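Local coordinates for protein cytochrome P450 (Zobellia galactanivorans, PDB 6G5O) that belongs to the cytochrome P450 family of haem proteins and holds an iron protoporphyrin IX between its helices, at residues D189-N197 with V210-F218; V225-L236 with Q338-T346. All blocks are in the same frame, centred on the assembly; numbering follows the deposited sequence.

Contact 1 of 2, residues D189-N197 with V210-F218; sequences DDMYSVLLN and VKGVMVLTF. With HEM (protoporphyrin IX containing Fe), chain C.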
loop_
_atom_site.group_PDB
_atom_site.type_symbol
_atom_site.label_atom_id
_atom_site.label_comp_id
_atom_site.label_asym_id
_atom_site.label_seq_id
_atom_site.Cartn_x
_atom_site.Cartn_y
_atom_site.Cartn_z
ATOM N N ASP A 189 -17.809 -7.583 -17.635
ATOM C CA ASP A 189 -16.359 -7.546 -17.872
ATOM C C ASP A 189 -15.569 -7.048 -16.673
ATOM O O ASP A 189 -14.345 -6.980 -16.743
ATOM C CB ASP A 189 -16.060 -6.588 -19.043
ATOM C CG ASP A 189 -16.249 -7.243 -20.391
ATOM O OD1 ASP A 189 -16.983 -8.261 -20.497
ATOM O OD2 ASP A 189 -15.622 -6.747 -21.358
ATOM N N ASP A 190 -16.268 -6.675 -15.604
ATOM C CA ASP A 190 -15.663 -6.103 -14.416
ATOM C C ASP A 190 -15.035 -7.201 -13.552
ATOM O O ASP A 190 -15.274 -8.381 -13.796
ATOM C CB ASP A 190 -16.696 -5.255 -13.639
ATOM C CG ASP A 190 -17.835 -6.089 -13.006
ATOM O OD1 ASP A 190 -17.891 -7.336 -13.167
ATOM O OD2 ASP A 190 -18.656 -5.469 -12.292
ATOM N N MET A 191 -14.211 -6.816 -12.581
ATOM C CA MET A 191 -13.440 -7.781 -11.820
ATOM C C MET A 191 -14.326 -8.840 -11.100
ATOM O O MET A 191 -13.959 -10.019 -11.009
ATOM C CB MET A 191 -12.555 -7.055 -10.803
ATOM C CG MET A 191 -11.446 -7.877 -10.162
ATOM S SD MET A 191 -10.523 -6.872 -8.965
ATOM C CE MET A 191 -9.404 -8.097 -8.268
ATOM N N TYR A 192 -15.460 -8.394 -10.573
ATOM C CA TYR A 192 -16.444 -9.268 -9.915
ATOM C C TYR A 192 -16.858 -10.419 -10.828
ATOM O O TYR A 192 -16.822 -11.598 -10.445
ATOM C CB TYR A 192 -17.681 -8.483 -9.565
ATOM C CG TYR A 192 -17.429 -7.280 -8.670
ATOM C CD1 TYR A 192 -17.307 -7.428 -7.297
ATOM C CD2 TYR A 192 -17.365 -5.993 -9.213
ATOM C CE1 TYR A 192 -17.092 -6.353 -6.492
ATOM C CE2 TYR A 192 -17.146 -4.880 -8.415
ATOM C CZ TYR A 192 -17.004 -5.064 -7.068
ATOM O OH TYR A 192 -16.825 -3.977 -6.262
ATOM N N SER A 193 -17.205 -10.061 -12.054
ATOM C CA SER A 193 -17.674 -11.026 -13.049
ATOM C C SER A 193 -16.608 -11.993 -13.457
ATOM O O SER A 193 -16.858 -13.189 -13.534
ATOM C CB SER A 193 -18.192 -10.295 -14.287
ATOM O OG SER A 193 -19.364 -9.598 -13.932
ATOM N N VAL A 194 -15.412 -11.472 -13.712
ATOM C CA VAL A 194 -14.272 -12.302 -14.006
ATOM C C VAL A 194 -13.943 -13.288 -12.872
ATOM O O VAL A 194 -13.576 -14.403 -13.142
ATOM C CB VAL A 194 -13.008 -11.463 -14.285
ATOM C CG1 VAL A 194 -11.795 -12.367 -14.468
ATOM C CG2 VAL A 194 -13.206 -10.619 -15.548
ATOM N N LEU A 195 -13.979 -12.837 -11.627
ATOM C CA LEU A 195 -13.667 -13.709 -10.511
ATOM C C LEU A 195 -14.713 -14.838 -10.376
ATOM O O LEU A 195 -14.319 -15.997 -10.235
ATOM C CB LEU A 195 -13.525 -12.921 -9.208
ATOM C CG LEU A 195 -12.286 -12.011 -9.105
ATOM C CD1 LEU A 195 -12.311 -11.277 -7.790
ATOM C CD2 LEU A 195 -11.002 -12.807 -9.198
ATOM N N LEU A 196 -15.995 -14.494 -10.529
ATOM C CA LEU A 196 -17.081 -15.478 -10.443
ATOM C C LEU A 196 -17.007 -16.546 -11.518
ATOM O O LEU A 196 -17.477 -17.647 -11.313
ATOM C CB LEU A 196 -18.460 -14.799 -10.494
ATOM C CG LEU A 196 -18.784 -14.001 -9.235
ATOM C CD1 LEU A 196 -19.876 -12.977 -9.517
ATOM C CD2 LEU A 196 -19.194 -14.943 -8.117
ATOM N N ASN A 197 -16.399 -16.212 -12.648
ATOM C CA ASN A 197 -16.162 -17.156 -13.720
ATOM C C ASN A 197 -14.776 -17.818 -13.673
ATOM O O ASN A 197 -14.485 -18.629 -14.503
ATOM C CB ASN A 197 -16.346 -16.407 -15.050
ATOM C CG ASN A 197 -16.575 -17.322 -16.218
ATOM O OD1 ASN A 197 -17.416 -18.232 -16.165
ATOM N ND2 ASN A 197 -15.851 -17.065 -17.298
ATOM N N VAL A 210 -14.975 -14.685 -3.712
ATOM C CA VAL A 210 -14.878 -13.448 -4.483
ATOM C C VAL A 210 -14.853 -12.290 -3.515
ATOM O O VAL A 210 -14.084 -11.363 -3.695
ATOM C CB VAL A 210 -16.028 -13.346 -5.523
ATOM C CG1 VAL A 210 -16.068 -11.978 -6.238
ATOM C CG2 VAL A 210 -15.847 -14.437 -6.553
ATOM N N LYS A 211 -15.642 -12.374 -2.449
ATOM C CA LYS A 211 -15.702 -11.304 -1.480
ATOM C C LYS A 211 -14.353 -11.156 -0.767
ATOM O O LYS A 211 -13.892 -10.043 -0.483
ATOM C CB LYS A 211 -16.818 -11.588 -0.476
ATOM C CG LYS A 211 -16.992 -10.539 0.607
ATOM C CD LYS A 211 -18.090 -10.942 1.579
ATOM C CE LYS A 211 -18.203 -9.951 2.742
ATOM N NZ LYS A 211 -19.459 -10.127 3.517
ATOM N N GLY A 212 -13.739 -12.304 -0.469
ATOM C CA GLY A 212 -12.383 -12.379 0.072
ATOM C C GLY A 212 -11.313 -11.628 -0.749
ATOM O O GLY A 212 -10.464 -10.935 -0.180
ATOM N N VAL A 213 -11.386 -11.745 -2.067
ATOM C CA VAL A 213 -10.484 -11.041 -2.937
ATOM C C VAL A 213 -10.832 -9.556 -3.017
ATOM O O VAL A 213 -9.948 -8.698 -3.036
ATOM C CB VAL A 213 -10.538 -11.612 -4.373
ATOM C CG1 VAL A 213 -9.576 -10.839 -5.296
ATOM C CG2 VAL A 213 -10.210 -13.110 -4.350
ATOM N N MET A 214 -12.129 -9.272 -3.105
ATOM C CA MET A 214 -12.585 -7.905 -3.369
ATOM C C MET A 214 -12.481 -6.958 -2.179
ATOM O O MET A 214 -12.038 -5.798 -2.339
ATOM C CB MET A 214 -13.984 -7.905 -3.959
ATOM C CG MET A 214 -14.096 -8.485 -5.352
ATOM S SD MET A 214 -12.923 -7.807 -6.551
ATOM C CE MET A 214 -13.421 -6.062 -6.465
ATOM N N VAL A 215 -12.803 -7.435 -0.977
ATOM C CA VAL A 215 -12.599 -6.592 0.215
ATOM C C VAL A 215 -11.108 -6.248 0.398
ATOM O O VAL A 215 -10.735 -5.112 0.752
ATOM C CB VAL A 215 -13.090 -7.276 1.514
ATOM C CG1 VAL A 215 -12.677 -6.451 2.745
ATOM C CG2 VAL A 215 -14.597 -7.477 1.494
ATOM N N LEU A 216 -10.262 -7.261 0.225
ATOM C CA LEU A 216 -8.830 -7.077 0.295
ATOM C C LEU A 216 -8.346 -6.074 -0.709
ATOM O O LEU A 216 -7.527 -5.247 -0.394
ATOM C CB LEU A 216 -8.119 -8.390 0.060
ATOM C CG LEU A 216 -6.606 -8.341 -0.177
ATOM C CD1 LEU A 216 -5.848 -7.833 1.056
ATOM C CD2 LEU A 216 -6.157 -9.744 -0.616
ATOM N N THR A 217 -8.853 -6.173 -1.919
ATOM C CA THR A 217 -8.484 -5.261 -2.988
ATOM C C THR A 217 -8.839 -3.777 -2.703
ATOM O O THR A 217 -8.018 -2.881 -2.951
ATOM C CB THR A 217 -9.103 -5.745 -4.310
ATOM O OG1 THR A 217 -8.561 -7.036 -4.615
ATOM C CG2 THR A 217 -8.791 -4.820 -5.423
ATOM N N PHE A 218 -10.055 -3.518 -2.210
ATOM C CA PHE A 218 -10.442 -2.168 -1.790
ATOM C C PHE A 218 -9.620 -1.660 -0.628
ATOM O O PHE A 218 -9.188 -0.495 -0.627
ATOM C CB PHE A 218 -11.914 -2.080 -1.385
ATOM C CG PHE A 218 -12.819 -1.830 -2.527
ATOM C CD1 PHE A 218 -13.300 -2.878 -3.270
ATOM C CD2 PHE A 218 -13.140 -0.532 -2.899
ATOM C CE1 PHE A 218 -14.127 -2.635 -4.363
ATOM C CE2 PHE A 218 -13.991 -0.286 -3.975
ATOM C CZ PHE A 218 -14.485 -1.341 -4.713
HETATM C CHA HEM C . 0.137 -7.216 -0.146
HETATM C CHB HEM C . 2.123 -2.844 0.376
HETATM C CHC HEM C . -0.894 -1.044 -2.919
HETATM C CHD HEM C . -3.258 -5.207 -2.981
HETATM C C1A HEM C . 0.950 -6.181 0.258
HETATM C C2A HEM C . 2.015 -6.299 1.199
HETATM C C3A HEM C . 2.551 -5.094 1.318
HETATM C C4A HEM C . 1.848 -4.188 0.492
HETATM C CMA HEM C . 3.718 -4.786 2.196
HETATM C CAA HEM C . 2.531 -7.546 1.916
HETATM C CBA HEM C . 1.576 -7.926 3.036
HETATM C CGA HEM C . 2.000 -9.215 3.705
HETATM O O1A HEM C . 1.160 -9.870 4.316
HETATM O O2A HEM C . 3.162 -9.659 3.654
HETATM C C1B HEM C . 1.471 -1.979 -0.480
HETATM C C2B HEM C . 1.924 -0.661 -0.690
HETATM C C3B HEM C . 1.063 -0.114 -1.614
HETATM C C4B HEM C . 0.092 -1.202 -1.951
HETATM C CMB HEM C . 3.068 0.009 0.009
HETATM C CAB HEM C . 1.010 1.184 -2.281
HETATM C CBB HEM C . 1.954 2.105 -2.252
HETATM C C1C HEM C . -1.809 -2.012 -3.242
HETATM C C2C HEM C . -2.928 -1.822 -4.052
HETATM C C3C HEM C . -3.642 -2.994 -4.030
HETATM C C4C HEM C . -2.911 -3.894 -3.213
HETATM C CMC HEM C . -3.286 -0.585 -4.814
HETATM C CAC HEM C . -4.879 -3.319 -4.753
HETATM C CBC HEM C . -5.583 -2.530 -5.558
HETATM C C1D HEM C . -2.461 -6.099 -2.244
HETATM C C2D HEM C . -2.802 -7.527 -2.126
HETATM C C3D HEM C . -1.860 -8.105 -1.362
HETATM C C4D HEM C . -0.971 -7.007 -0.967
HETATM C CMD HEM C . -3.957 -8.183 -2.803
HETATM C CAD HEM C . -1.784 -9.568 -0.966
HETATM C CBD HEM C . -0.832 -10.434 -1.807
HETATM C CGD HEM C . -0.895 -11.907 -1.359
HETATM O O1D HEM C . -1.443 -12.231 -0.247
HETATM O O2D HEM C . -0.415 -12.856 -2.070
HETATM N NA HEM C . 0.830 -4.858 -0.135
HETATM N NB HEM C . 0.397 -2.252 -1.223
HETATM N NC HEM C . -1.812 -3.252 -2.710
HETATM N ND HEM C . -1.364 -5.859 -1.544
HETATM FE FE HEM C . -0.507 -4.157 -1.387
HETATM O O HOH W 1 -1.618 -3.479 0.449
#
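This contact belongs to the helix that runs over the haem in cytochromes P450: Met-191, Tyr-192 and Leu-195 of the short helix 191-196 pack on Val-210, Val-213 and Met-214 of helix 207-220. The two run roughly antiparallel, at 147°. Met-214 is the central side chain. Its chain bends at chi2 and chi3, which folds the methyl back over the Tyr-192 ring. Met-214 CE lies 4.0 Å from the ring centroid of Tyr-192, over the face, as a CH-pi contact. The sulfur stands obliquely above the same ring, so the pair is also a Met-aromatic contact. Past the ring, Tyr-192 OH meets the edge of Phe-218 at CE1, 3.6 Å away. Met-191 is extended, with CG anti to the backbone N (chi1 -166°). It slides past Met-214 in the opposite direction, SD to SD at 3.5 Å, and its CE reaches on to Val-213 and Thr-217. Leu-195 CD1 meets Val-213 CG1 tip to tip at 3.7 Å. Val-210 CG2 sits against Leu-195 CB and Leu-196 CD2. No hydrogen bond crosses. Asp-190 is the N-cap of the short helix: its OD1 accepts from Ser-193 N at 3.0 Å and from Ser-193 OG on the opposite face of the carboxylate plane. Trp-90 and Phe-91 of helix 79-92 also touch Met-191. Leu-216 CD2 lies 3.5 Å from haem CMD, and a water binds the iron. A short helix packed against the N-terminal half of the long central helix, which itself borders the haem, is characteristic of the P450 fold.

Contact 2 of 2, residues V225-L236 with Q338-T346; sequences VINAVTNSIAYL and QILKILLQT
No ring or amide face takes part where Val-229 meets Ile-339, Leu-340 and Leu-343; the one ring of the two segments, that of Tyr-235, stacks with His-239 and does not touch 338-346. Helices 223-238 and 333-350 therefore meet through aliphatic branches, and no hydrogen bond crosses. Their local axes run nearly parallel, 24° apart and 10.6 Å from each other. Val-229 divides its two methyls between partners. With CG1 anti to the backbone N (chi1 166°), that methyl meets Leu-343 CD2 at 3.8 Å. Val-229 CG2 instead lies 4.0 Å from Ile-339 CG2, the two side chains crossing at about a right angle, and also touches Leu-340 CD2. Leu-340 puts its other methyl, CD1, on Ala-228 CB at 4.0 Å. At one end of the contact Val-225 CG1 meets Ile-339 CD1 at 3.9 Å. At the other end the Leu-236 and Leu-344 methyls, CD1 and CD2, meet at 3.7 Å. Ser-232 is the polar residue in this row. Its OG bonds back to Ala-228 O at 2.6 Å, so the buried hydroxyl is satisfied within its own helix. That carbonyl also takes Ser-232 N, from the opposite face of its plane. Val-225 touches the haem, so the row of contacts starts at the haem pocket. Around the pair, helix 122-139 covers Ile-226 and Thr-230, helix 253-264 covers Ser-232 and Leu-340, and helix 97-117 lies on Ile-342 and Thr-346. Asn-231 ND2 bonds to Val-373 O, tying helix 223-238 to the strand 369-384.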
loop_
_atom_site.group_PDB
_atom_site.type_symbol
_atom_site.label_atom_id
_atom_site.label_comp_id
_atom_site.label_asym_id
_atom_site.label_seq_id
_atom_site.Cartn_x
_atom_site.Cartn_y
_atom_site.Cartn_z
ATOM N N VAL A 225 -1.961 3.894 -1.259
ATOM C CA VAL A 225 -1.834 4.769 -2.430
ATOM C C VAL A 225 -2.059 6.250 -2.077
ATOM O O VAL A 225 -1.357 7.125 -2.603
ATOM C CB VAL A 225 -2.790 4.344 -3.577
ATOM C CG1 VAL A 225 -2.877 5.388 -4.684
ATOM C CG2 VAL A 225 -2.398 2.986 -4.162
ATOM N N ILE A 226 -3.042 6.526 -1.211
ATOM C CA ILE A 226 -3.330 7.916 -0.846
ATOM C C ILE A 226 -2.098 8.563 -0.155
ATOM O O ILE A 226 -1.734 9.705 -0.459
ATOM C CB ILE A 226 -4.595 8.051 0.023
ATOM C CG1 ILE A 226 -5.841 7.761 -0.800
ATOM C CG2 ILE A 226 -4.749 9.486 0.526
ATOM C CD1 ILE A 226 -7.103 7.584 0.026
ATOM N N ASN A 227 -1.469 7.813 0.739
ATOM C CA ASN A 227 -0.252 8.260 1.426
ATOM C C ASN A 227 0.987 8.381 0.508
ATOM O O ASN A 227 1.726 9.373 0.589
ATOM C CB ASN A 227 0.044 7.376 2.615
ATOM C CG ASN A 227 -0.879 7.675 3.795
ATOM O OD1 ASN A 227 -1.347 8.835 3.957
ATOM N ND2 ASN A 227 -1.172 6.639 4.603
ATOM N N ALA A 228 1.204 7.412 -0.386
ATOM C CA ALA A 228 2.289 7.513 -1.369
ATOM C C ALA A 228 2.149 8.751 -2.240
ATOM O O ALA A 228 3.129 9.436 -2.541
ATOM C CB ALA A 228 2.343 6.261 -2.255
ATOM N N VAL A 229 0.936 9.003 -2.717
ATOM C CA VAL A 229 0.713 10.134 -3.618
ATOM C C VAL A 229 0.967 11.455 -2.884
ATOM O O VAL A 229 1.648 12.351 -3.395
ATOM C CB VAL A 229 -0.702 10.091 -4.232
ATOM C CG1 VAL A 229 -1.086 11.401 -4.894
ATOM C CG2 VAL A 229 -0.779 8.977 -5.257
ATOM N N THR A 230 0.432 11.538 -1.673
ATOM C CA THR A 230 0.491 12.757 -0.872
ATOM C C THR A 230 1.942 13.023 -0.428
ATOM O O THR A 230 2.447 14.144 -0.601
ATOM C CB THR A 230 -0.441 12.667 0.330
ATOM O OG1 THR A 230 -1.782 12.484 -0.139
ATOM C CG2 THR A 230 -0.388 13.955 1.165
ATOM N N ASN A 231 2.619 11.978 0.074
ATOM C CA ASN A 231 4.005 12.088 0.496
ATOM C C ASN A 231 4.951 12.480 -0.645
ATOM O O ASN A 231 5.924 13.228 -0.412
ATOM C CB ASN A 231 4.468 10.825 1.208
ATOM C CG ASN A 231 3.792 10.634 2.572
ATOM O OD1 ASN A 231 3.154 11.549 3.069
ATOM N ND2 ASN A 231 3.900 9.431 3.167
ATOM N N SER A 232 4.657 12.019 -1.860
ATOM C CA SER A 232 5.468 12.351 -3.012
ATOM C C SER A 232 5.399 13.835 -3.374
ATOM O O SER A 232 6.398 14.440 -3.795
ATOM C CB SER A 232 5.053 11.513 -4.210
ATOM O OG SER A 232 5.267 10.140 -3.900
ATOM N N ILE A 233 4.213 14.407 -3.267
ATOM C CA ILE A 233 4.027 15.799 -3.642
ATOM C C ILE A 233 4.690 16.689 -2.582
ATOM O O ILE A 233 5.425 17.637 -2.917
ATOM C CB ILE A 233 2.533 16.125 -3.808
ATOM C CG1 ILE A 233 1.984 15.387 -5.038
ATOM C CG2 ILE A 233 2.320 17.619 -3.975
ATOM C CD1 ILE A 233 0.477 15.199 -4.952
ATOM N N ALA A 234 4.472 16.363 -1.315
ATOM C CA ALA A 234 5.185 17.031 -0.240
ATOM C C ALA A 234 6.690 17.070 -0.498
ATOM O O ALA A 234 7.325 18.158 -0.464
ATOM C CB ALA A 234 4.927 16.336 1.073
ATOM N N TYR A 235 7.269 15.890 -0.744
ATOM C CA TYR A 235 8.702 15.803 -0.998
ATOM C C TYR A 235 9.160 16.690 -2.156
ATOM O O TYR A 235 10.204 17.325 -2.065
ATOM C CB TYR A 235 9.131 14.361 -1.277
ATOM C CG TYR A 235 10.506 14.251 -1.887
ATOM C CD1 TYR A 235 11.656 14.278 -1.091
ATOM C CD2 TYR A 235 10.655 14.123 -3.240
ATOM C CE1 TYR A 235 12.912 14.169 -1.651
ATOM C CE2 TYR A 235 11.899 14.014 -3.810
ATOM C CZ TYR A 235 13.016 14.054 -3.007
ATOM O OH TYR A 235 14.222 13.943 -3.616
ATOM N N LEU A 236 8.418 16.682 -3.253
ATOM C CA LEU A 236 8.807 17.443 -4.423
ATOM C C LEU A 236 8.666 18.938 -4.149
ATOM O O LEU A 236 9.326 19.743 -4.798
ATOM C CB LEU A 236 7.974 17.050 -5.645
ATOM C CG LEU A 236 8.323 15.719 -6.307
ATOM C CD1 LEU A 236 7.299 15.375 -7.369
ATOM C CD2 LEU A 236 9.717 15.720 -6.918
ATOM N N GLN A 338 2.521 2.321 -11.617
ATOM C CA GLN A 338 2.110 3.111 -12.761
ATOM C C GLN A 338 1.516 4.455 -12.339
ATOM O O GLN A 338 1.764 5.511 -12.993
ATOM C CB GLN A 338 1.119 2.381 -13.623
ATOM C CG GLN A 338 1.532 1.072 -14.256
ATOM C CD GLN A 338 2.994 0.935 -14.532
ATOM O OE1 GLN A 338 3.583 1.752 -15.222
ATOM N NE2 GLN A 338 3.598 -0.143 -13.989
ATOM N N ILE A 339 0.736 4.426 -11.257
ATOM C CA ILE A 339 0.182 5.659 -10.714
ATOM C C ILE A 339 1.316 6.638 -10.432
ATOM O O ILE A 339 1.290 7.778 -10.862
ATOM C CB ILE A 339 -0.573 5.406 -9.389
ATOM C CG1 ILE A 339 -1.996 4.909 -9.689
ATOM C CG2 ILE A 339 -0.680 6.672 -8.573
ATOM C CD1 ILE A 339 -2.734 4.408 -8.479
ATOM N N LEU A 340 2.306 6.167 -9.692
ATOM C CA LEU A 340 3.383 7.009 -9.243
ATOM C C LEU A 340 4.367 7.436 -10.341
ATOM O O LEU A 340 4.826 8.602 -10.292
ATOM C CB LEU A 340 4.107 6.323 -8.079
ATOM C CG LEU A 340 3.262 6.156 -6.828
ATOM C CD1 LEU A 340 3.946 5.256 -5.822
ATOM C CD2 LEU A 340 2.963 7.524 -6.193
ATOM N N LYS A 341 4.675 6.550 -11.317
ATOM C CA LYS A 341 5.559 6.941 -12.443
ATOM C C LYS A 341 4.892 8.070 -13.244
ATOM O O LYS A 341 5.555 9.104 -13.575
ATOM C CB LYS A 341 5.976 5.779 -13.361
ATOM N N ILE A 342 3.599 7.882 -13.543
ATOM C CA ILE A 342 2.818 8.864 -14.297
ATOM C C ILE A 342 2.596 10.177 -13.535
ATOM O O ILE A 342 2.743 11.248 -14.114
ATOM C CB ILE A 342 1.472 8.290 -14.772
ATOM C CG1 ILE A 342 1.725 7.163 -15.780
ATOM C CG2 ILE A 342 0.599 9.367 -15.453
ATOM C CD1 ILE A 342 0.462 6.369 -16.073
ATOM N N LEU A 343 2.272 10.087 -12.247
ATOM C CA LEU A 343 2.170 11.284 -11.427
ATOM C C LEU A 343 3.470 12.095 -11.416
ATOM O O LEU A 343 3.453 13.309 -11.693
ATOM C CB LEU A 343 1.766 10.954 -10.011
ATOM C CG LEU A 343 1.676 12.152 -9.083
ATOM C CD1 LEU A 343 0.598 13.145 -9.509
ATOM C CD2 LEU A 343 1.450 11.679 -7.658
ATOM N N LEU A 344 4.588 11.430 -11.112
ATOM C CA LEU A 344 5.871 12.162 -11.037
ATOM C C LEU A 344 6.223 12.895 -12.349
ATOM O O LEU A 344 6.695 14.020 -12.310
ATOM C CB LEU A 344 7.028 11.280 -10.616
ATOM C CG LEU A 344 7.094 10.727 -9.177
ATOM C CD1 LEU A 344 8.379 9.917 -9.017
ATOM C CD2 LEU A 344 7.030 11.814 -8.140
ATOM N N GLN A 345 5.993 12.237 -13.478
ATOM C CA GLN A 345 6.274 12.778 -14.795
ATOM C C GLN A 345 5.284 13.897 -15.141
ATOM O O GLN A 345 5.706 14.925 -15.653
ATOM C CB GLN A 345 6.316 11.678 -15.894
ATOM C CG GLN A 345 7.691 11.074 -16.180
ATOM C CD GLN A 345 8.802 12.150 -16.230
ATOM O OE1 GLN A 345 8.710 13.074 -17.040
ATOM N NE2 GLN A 345 9.814 12.064 -15.311
ATOM N N THR A 346 3.996 13.724 -14.818
ATOM C CA THR A 346 3.024 14.768 -15.074
ATOM C C THR A 346 3.350 16.044 -14.276
ATOM O O THR A 346 3.311 17.131 -14.833
ATOM C CB THR A 346 1.603 14.282 -14.798
ATOM O OG1 THR A 346 1.371 13.108 -15.574
ATOM C CG2 THR A 346 0.544 15.354 -15.170
#

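Overall arrangement
Contact 1 closes before contact 2 opens along the chain, and all four segments belong to the P450 fold. The centres of the two contacts are 27 Å apart and their nearest atoms about 8 Å, so they do not touch. Helices 207-220 and 223-238 follow each other directly and correspond to the two halves of the long central helix of P450s. Contact 1 packs the first half on helix 191-196; contact 2 packs the second on helix 333-350, which matches the L helix of the family. Helix 122-139 touches residues of both contacts. The haem also borders both, through Leu-216 and Thr-217 in one and Val-225 in the other. Successive parts of the haem-lining helix are thus packed on different partners.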